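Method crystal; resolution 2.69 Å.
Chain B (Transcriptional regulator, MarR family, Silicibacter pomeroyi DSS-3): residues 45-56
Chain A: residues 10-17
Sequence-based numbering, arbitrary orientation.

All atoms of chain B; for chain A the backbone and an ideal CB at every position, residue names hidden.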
# COMPACT_ATOMS: atom_id res chain seq x y z
N GLU B 45 -2.01 -0.87 -14.89
CA GLU B 45 -1.48 -1.19 -16.22
C GLU B 45 0.04 -1.29 -16.16
O GLU B 45 0.63 -2.24 -16.66
CB GLU B 45 -1.93 -0.19 -17.26
CG GLU B 45 -3.03 -0.68 -18.16
CD GLU B 45 -3.83 0.45 -18.77
OE1 GLU B 45 -4.64 0.22 -19.72
OE2 GLU B 45 -3.68 1.60 -18.30
N TRP B 46 0.68 -0.36 -15.47
CA TRP B 46 2.13 -0.42 -15.37
C TRP B 46 2.59 -1.69 -14.66
O TRP B 46 3.60 -2.31 -15.04
CB TRP B 46 2.67 0.86 -14.74
CG TRP B 46 3.70 0.65 -13.72
CD1 TRP B 46 3.53 0.78 -12.38
CD2 TRP B 46 5.07 0.30 -13.92
NE1 TRP B 46 4.70 0.54 -11.72
CE2 TRP B 46 5.67 0.24 -12.64
CE3 TRP B 46 5.85 0.03 -15.04
CZ2 TRP B 46 7.01 -0.10 -12.44
CZ3 TRP B 46 7.20 -0.31 -14.85
CH2 TRP B 46 7.76 -0.38 -13.56
N ARG B 47 1.85 -2.10 -13.63
CA ARG B 47 2.25 -3.27 -12.88
C ARG B 47 2.18 -4.50 -13.76
O ARG B 47 3.09 -5.34 -13.72
CB ARG B 47 1.40 -3.44 -11.64
CG ARG B 47 1.67 -2.37 -10.63
CD ARG B 47 0.80 -2.49 -9.42
NE ARG B 47 1.22 -1.56 -8.38
CZ ARG B 47 0.59 -1.40 -7.21
NH1 ARG B 47 -0.50 -2.13 -6.93
NH2 ARG B 47 1.06 -0.52 -6.33
N VAL B 48 1.13 -4.60 -14.58
CA VAL B 48 1.05 -5.71 -15.51
C VAL B 48 2.29 -5.71 -16.40
O VAL B 48 2.93 -6.76 -16.58
CB VAL B 48 -0.19 -5.69 -16.35
CG1 VAL B 48 0.02 -6.52 -17.63
CG2 VAL B 48 -1.35 -6.20 -15.55
N LEU B 49 2.63 -4.53 -16.94
CA LEU B 49 3.84 -4.41 -17.76
C LEU B 49 5.09 -4.76 -16.98
O LEU B 49 5.96 -5.50 -17.48
CB LEU B 49 3.97 -3.01 -18.35
CG LEU B 49 2.88 -2.60 -19.33
CD1 LEU B 49 3.10 -1.15 -19.65
CD2 LEU B 49 2.88 -3.43 -20.61
N ALA B 50 5.19 -4.26 -15.76
CA ALA B 50 6.34 -4.61 -14.93
C ALA B 50 6.44 -6.14 -14.73
O ALA B 50 7.54 -6.72 -14.85
CB ALA B 50 6.30 -3.86 -13.63
N CYS B 51 5.32 -6.81 -14.49
CA CYS B 51 5.36 -8.27 -14.31
C CYS B 51 5.70 -9.04 -15.55
O CYS B 51 6.20 -10.14 -15.45
CB CYS B 51 4.03 -8.83 -13.84
SG CYS B 51 3.56 -8.23 -12.29
N LEU B 52 5.38 -8.49 -16.72
CA LEU B 52 5.54 -9.27 -17.94
C LEU B 52 6.85 -9.01 -18.67
O LEU B 52 7.16 -9.71 -19.61
CB LEU B 52 4.35 -9.11 -18.89
CG LEU B 52 3.00 -9.66 -18.42
CD1 LEU B 52 2.00 -9.32 -19.46
CD2 LEU B 52 3.03 -11.14 -18.22
N VAL B 53 7.60 -8.01 -18.23
CA VAL B 53 8.85 -7.68 -18.89
C VAL B 53 9.86 -8.84 -18.90
O VAL B 53 10.37 -9.15 -19.97
CB VAL B 53 9.45 -6.36 -18.35
CG1 VAL B 53 10.23 -6.59 -17.08
CG2 VAL B 53 10.30 -5.70 -19.41
N ASP B 54 10.11 -9.50 -17.76
CA ASP B 54 11.01 -10.68 -17.77
C ASP B 54 10.32 -11.92 -18.25
O ASP B 54 10.86 -12.62 -19.08
CB ASP B 54 11.58 -11.06 -16.41
CG ASP B 54 11.90 -9.89 -15.57
OD1 ASP B 54 13.07 -9.44 -15.56
OD2 ASP B 54 10.94 -9.43 -14.91
N ASN B 55 9.16 -12.23 -17.70
CA ASN B 55 8.47 -13.46 -17.98
C ASN B 55 7.90 -13.51 -19.40
O ASN B 55 7.59 -12.49 -19.99
CB ASN B 55 7.39 -13.66 -16.94
CG ASN B 55 7.88 -13.33 -15.51
OD1 ASN B 55 8.12 -12.16 -15.16
ND2 ASN B 55 8.03 -14.37 -14.69
N ASP B 56 7.78 -14.69 -19.97
CA ASP B 56 7.22 -14.81 -21.31
C ASP B 56 5.71 -14.82 -21.30
O ASP B 56 5.10 -14.36 -22.25
CB ASP B 56 7.70 -16.09 -21.99
CG ASP B 56 9.04 -15.92 -22.67
OD1 ASP B 56 9.29 -14.82 -23.24
OD2 ASP B 56 9.83 -16.89 -22.65
N UNK A 10 16.23 -13.27 -8.99
CA UNK A 10 15.10 -13.76 -9.81
C UNK A 10 14.67 -12.75 -10.91
O UNK A 10 15.42 -12.52 -11.85
CB UNK A 10 13.91 -14.06 -8.90
N UNK A 11 13.47 -12.18 -10.77
CA UNK A 11 12.93 -11.28 -11.78
C UNK A 11 13.01 -9.83 -11.32
O UNK A 11 13.49 -9.53 -10.23
CB UNK A 11 11.48 -11.65 -12.10
N UNK A 12 12.53 -8.92 -12.17
CA UNK A 12 12.58 -7.49 -11.87
C UNK A 12 11.71 -7.14 -10.67
O UNK A 12 12.20 -6.62 -9.67
CB UNK A 12 12.14 -6.68 -13.09
N UNK A 13 10.42 -7.43 -10.78
CA UNK A 13 9.48 -7.19 -9.69
C UNK A 13 9.99 -7.78 -8.38
O UNK A 13 9.77 -7.21 -7.31
CB UNK A 13 8.11 -7.78 -10.03
N UNK A 14 10.67 -8.92 -8.48
CA UNK A 14 11.15 -9.62 -7.30
C UNK A 14 11.93 -8.69 -6.37
O UNK A 14 11.79 -8.74 -5.15
CB UNK A 14 12.03 -10.80 -7.71
N UNK A 15 12.76 -7.83 -6.97
CA UNK A 15 13.73 -7.06 -6.22
C UNK A 15 13.47 -5.57 -6.30
O UNK A 15 14.29 -4.76 -5.84
CB UNK A 15 15.14 -7.37 -6.72
N UNK A 16 12.34 -5.20 -6.88
CA UNK A 16 12.03 -3.80 -7.13
C UNK A 16 11.40 -3.13 -5.92
O UNK A 16 10.33 -3.54 -5.46
CB UNK A 16 11.10 -3.68 -8.34
N UNK A 17 12.07 -2.11 -5.39
CA UNK A 17 11.74 -1.58 -4.08
C UNK A 17 10.27 -1.21 -3.92
O UNK A 17 9.67 -1.43 -2.87
CB UNK A 17 12.61 -0.35 -3.80

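Position 10 opens the chain A stretch. Its CA-to-CB bond runs sideways to chain B, and the ideal CB has nothing of the helix within 5.5 Å, so many side chains, polar ones especially, would be accommodated. The residue is Asp A10, whose carboxylate reaches position 14 of its own chain and accepts a weak hydrogen bond from it.

Position 11 points its CB toward Asp B54, with OD2 3.6 Å away, and toward the side chain of Asn B55. A carboxylate so near makes an acidic residue unlikely, while a small or medium side chain, polar or branched, would suit. The deposited Thr A11 packs its CB 3.6 Å from Asp B54 OD2 and directs its methyl CG2 toward Asn B55.

At position 12 the backbone enters a short helical turn, with phi/psi of -66/-59. Its amide faces the Asp B54 carboxylate, an interaction open to any residue except proline. The CB also points toward chain B, lying 4.4 Å from Val B53 CG1 and 4.9 Å from Ala B50 O. Beyond it, Ala B50, Val B53 and the indole of Trp B46 offer an apolar surface with room for a long side chain, so leucine, methionine or an aromatic would fit. The residue is Phe A12. Its N donates a hydrogen bond to Asp B54 OD2 at 3.2 Å, nearly linear at 166°. The ring, with chi1 in the t rotamer, reaches along the helix: CE2 lies 3.9 Å from Ala B50 CB and 4.0 Å from Trp B46 CH2, both of which meet the ring at its edge.

Position 13 points toward the helix backbone, its CB 5.0 Å from Ala B50 O and 5.1 Å from Cys B51 SG. That leaves space for one more shell of atoms, best filled by a compact apolar group such as valine or isoleucine. Val A13 supplies it: CG2 sits 3.7 Å from Ala B50 O and 4.2 Å from both Ala B50 CB and Cys B51 SG. A water links the chains here, accepting from Val A13 N at 3.1 Å and donating to Ala B50 O at 2.9 Å and Asp B54 OD2 at 2.6 Å.

Positions 14 and 15 are out of reach of chain B, which sets no demand on either. The former is Ser A14; Ser A14 OG donates a weak hydrogen bond to Asp A10 OD1, 3.3 Å. The latter is Gly A15, although there is room for a CB; its N bonds to Phe A12 O at 3.0 Å.

Position 16 points toward chain B, but its CB has no neighbor there within 5.5 Å. A long apolar or aromatic side chain could bridge the gap to the indole. Tyr A16 does so, its CE2 approaching the edge of the Trp B46 ring, 3.9 Å from CZ2.

Position 17, also out of reach, is unconstrained by chain B; it is Leu A17.

Chain A (10-17) DTFVSGYL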
# COMPACT_ATOMS: atom_id res chain seq x y z
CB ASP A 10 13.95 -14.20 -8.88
CG ASP A 10 12.88 -14.98 -9.63
OD1 ASP A 10 11.67 -14.67 -9.44
OD2 ASP A 10 13.25 -15.87 -10.43
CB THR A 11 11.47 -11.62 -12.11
OG1 THR A 11 10.66 -11.46 -10.95
CG2 THR A 11 11.36 -13.06 -12.61
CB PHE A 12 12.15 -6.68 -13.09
CG PHE A 12 11.72 -5.27 -12.76
CD1 PHE A 12 12.60 -4.39 -12.15
CD2 PHE A 12 10.45 -4.83 -13.07
CE1 PHE A 12 12.21 -3.10 -11.84
CE2 PHE A 12 10.05 -3.54 -12.77
CZ PHE A 12 10.93 -2.68 -12.15
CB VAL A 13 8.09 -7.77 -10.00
CG1 VAL A 13 7.20 -7.71 -8.77
CG2 VAL A 13 7.45 -7.03 -11.16
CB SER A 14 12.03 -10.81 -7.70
OG SER A 14 11.33 -12.03 -7.53
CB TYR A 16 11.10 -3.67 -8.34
CG TYR A 16 10.61 -2.26 -8.59
CD1 TYR A 16 11.50 -1.19 -8.61
CD2 TYR A 16 9.26 -1.99 -8.81
CE1 TYR A 16 11.06 0.10 -8.84
CE2 TYR A 16 8.81 -0.71 -9.03
CZ TYR A 16 9.72 0.34 -9.05
OH TYR A 16 9.27 1.62 -9.28
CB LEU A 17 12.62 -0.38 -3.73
CG LEU A 17 12.21 0.49 -2.54
CD1 LEU A 17 12.43 -0.26 -1.28
CD2 LEU A 17 13.00 1.76 -2.49
O HOH W 1 9.09 -8.68 -13.30
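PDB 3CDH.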